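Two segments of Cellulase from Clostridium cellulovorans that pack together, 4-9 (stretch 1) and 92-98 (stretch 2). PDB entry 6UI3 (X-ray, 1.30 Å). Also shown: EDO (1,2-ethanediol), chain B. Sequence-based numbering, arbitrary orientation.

Stretch 1, residues 4-9: DYTHPT
Stretch 2 (92-98) VNYALAN

The segment 4-9, extended from Tyr5 to Pro8, lies against a helix that begins earlier in the chain and includes Val92 to Leu96. The segment has no regular secondary structure; from Tyr5 to Pro8 its phi values lie between -66° and -128° and its psi values between 135° and 153°, an open path on which Tyr5 and Pro8, three residues apart, point toward the helix, Thr6 away from it and His7 sideways. The closest CA register pairs His7 with Asn93 at 6.6 Å, and the contact buries a modest 245 Å² in all.

Tyr5 covers the most surface. Its t rotamer (chi1 171°, chi2 -101°) carries the long ring to the helix, where OH donates a hydrogen bond to OD1 of Asn93 at 2.8 Å, with the acceptor near the ring plane at its edge. Tyrosine suits this place because one side chain supplies both a polar tip and an apolar ring: CE2 lies 3.5 Å from CB of Ala97, whose small methyl packs against the ring, and OH is 3.7 Å from CB of Leu96.

Asn93 is the polar anchor on the helix. With chi1 -81° (m) and chi2 -54°, its amide offers OD1 to Tyr5, while ND2 is satisfied elsewhere in the structure. The same OD1 sits 3.3 Å from CB of His7, whose p rotamer (chi1 67°) leads the imidazole away from the helix.

Leu96, buried one turn after Asn93, adds an apolar surface with chi1 -63° (m) and chi2 -179° (t). Its CB meets CD of Pro8 at 3.9 Å, a contact well suited to the compact proline ring, puckered C-gamma endo. Regular helical bonding sets the spacing: Leu96 N to Val92 O and Ala97 N to Asn93 O, both 2.9 Å, bring Asn93, Leu96 and Ala97 to the segment.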

# COMPACT_ATOMS: atom_id res chain seq x y z
N ASP A 4 -3.88 29.41 4.57
CA ASP A 4 -2.73 29.50 5.46
C ASP A 4 -1.84 28.26 5.34
O ASP A 4 -0.61 28.37 5.39
CB ASP A 4 -3.20 29.68 6.90
N TYR A 5 -2.45 27.09 5.17
CA TYR A 5 -1.68 25.86 5.06
C TYR A 5 -0.91 25.83 3.75
O TYR A 5 -1.45 26.16 2.69
CB TYR A 5 -2.60 24.64 5.14
CG TYR A 5 -1.89 23.33 4.82
CD1 TYR A 5 -2.01 22.73 3.58
CD2 TYR A 5 -1.09 22.70 5.77
CE1 TYR A 5 -1.36 21.54 3.28
CE2 TYR A 5 -0.43 21.52 5.49
CZ TYR A 5 -0.57 20.94 4.25
OH TYR A 5 0.08 19.77 3.97
N THR A 6 0.36 25.45 3.83
CA THR A 6 1.16 25.12 2.66
C THR A 6 1.77 23.75 2.88
O THR A 6 2.08 23.36 4.01
CB THR A 6 2.25 26.17 2.40
OG1 THR A 6 3.13 26.24 3.53
CG2 THR A 6 1.63 27.54 2.16
N HIS A 7 1.94 23.00 1.80
CA HIS A 7 2.42 21.65 1.95
C HIS A 7 3.85 21.64 2.48
O HIS A 7 4.65 22.54 2.18
CB HIS A 7 2.32 20.88 0.63
CG HIS A 7 3.23 21.38 -0.46
ND1 HIS A 7 2.79 22.21 -1.47
CD2 HIS A 7 4.53 21.10 -0.73
CE1 HIS A 7 3.80 22.45 -2.30
NE2 HIS A 7 4.86 21.78 -1.87
N PRO A 8 4.20 20.64 3.29
CA PRO A 8 5.56 20.60 3.83
C PRO A 8 6.57 20.21 2.76
O PRO A 8 6.26 19.49 1.81
CB PRO A 8 5.46 19.51 4.91
CG PRO A 8 4.40 18.61 4.42
CD PRO A 8 3.39 19.51 3.77
N THR A 9 7.80 20.67 2.98
CA THR A 9 8.91 20.42 2.08
C THR A 9 10.10 19.76 2.77
O THR A 9 11.10 19.47 2.10
CB THR A 9 9.38 21.74 1.46
OG1 THR A 9 9.74 22.65 2.50
CG2 THR A 9 8.27 22.39 0.63
N VAL A 92 -3.48 13.86 -0.47
CA VAL A 92 -2.15 13.75 0.13
C VAL A 92 -2.03 14.75 1.28
O VAL A 92 -1.54 14.42 2.37
CB VAL A 92 -1.05 13.97 -0.92
CG1 VAL A 92 0.31 14.23 -0.27
CG2 VAL A 92 -0.96 12.75 -1.83
N ASN A 93 -2.46 15.99 1.03
CA ASN A 93 -2.32 17.03 2.04
C ASN A 93 -3.25 16.86 3.23
O ASN A 93 -2.95 17.42 4.29
CB ASN A 93 -2.43 18.39 1.36
CG ASN A 93 -1.12 18.79 0.72
OD1 ASN A 93 -0.08 18.80 1.38
ND2 ASN A 93 -1.15 19.12 -0.55
N TYR A 94 -4.35 16.11 3.12
CA TYR A 94 -5.10 15.78 4.32
C TYR A 94 -4.23 15.01 5.30
O TYR A 94 -4.34 15.18 6.52
CB TYR A 94 -6.33 14.93 3.99
CG TYR A 94 -7.41 15.55 3.12
CD1 TYR A 94 -7.56 16.92 3.01
CD2 TYR A 94 -8.31 14.73 2.43
CE1 TYR A 94 -8.58 17.47 2.20
CE2 TYR A 94 -9.31 15.26 1.64
CZ TYR A 94 -9.44 16.62 1.52
OH TYR A 94 -10.43 17.16 0.73
N ALA A 95 -3.36 14.13 4.77
CA ALA A 95 -2.43 13.37 5.60
C ALA A 95 -1.27 14.24 6.05
O ALA A 95 -0.94 14.29 7.23
CB ALA A 95 -1.91 12.16 4.83
N LEU A 96 -0.63 14.94 5.11
CA LEU A 96 0.56 15.68 5.47
C LEU A 96 0.26 16.81 6.44
O LEU A 96 1.11 17.14 7.28
CB LEU A 96 1.26 16.24 4.22
CG LEU A 96 1.79 15.23 3.21
CD1 LEU A 96 2.46 15.93 2.04
CD2 LEU A 96 2.74 14.23 3.86
N ALA A 97 -0.93 17.43 6.36
CA ALA A 97 -1.30 18.49 7.29
C ALA A 97 -1.46 17.96 8.71
O ALA A 97 -1.39 18.74 9.66
CB ALA A 97 -2.59 19.18 6.84
N ASN A 98 -1.67 16.65 8.86
CA ASN A 98 -1.70 15.97 10.14
C ASN A 98 -0.35 15.35 10.51
O ASN A 98 -0.29 14.55 11.44
CB ASN A 98 -2.80 14.89 10.12
CG ASN A 98 -4.17 15.46 10.41
OD1 ASN A 98 -4.42 15.88 11.53
ND2 ASN A 98 -5.07 15.46 9.43
C1 EDO B . -1.36 17.09 14.33
O1 EDO B . -2.46 16.72 13.47
C2 EDO B . -0.04 17.15 13.56
O2 EDO B . -0.05 18.22 12.60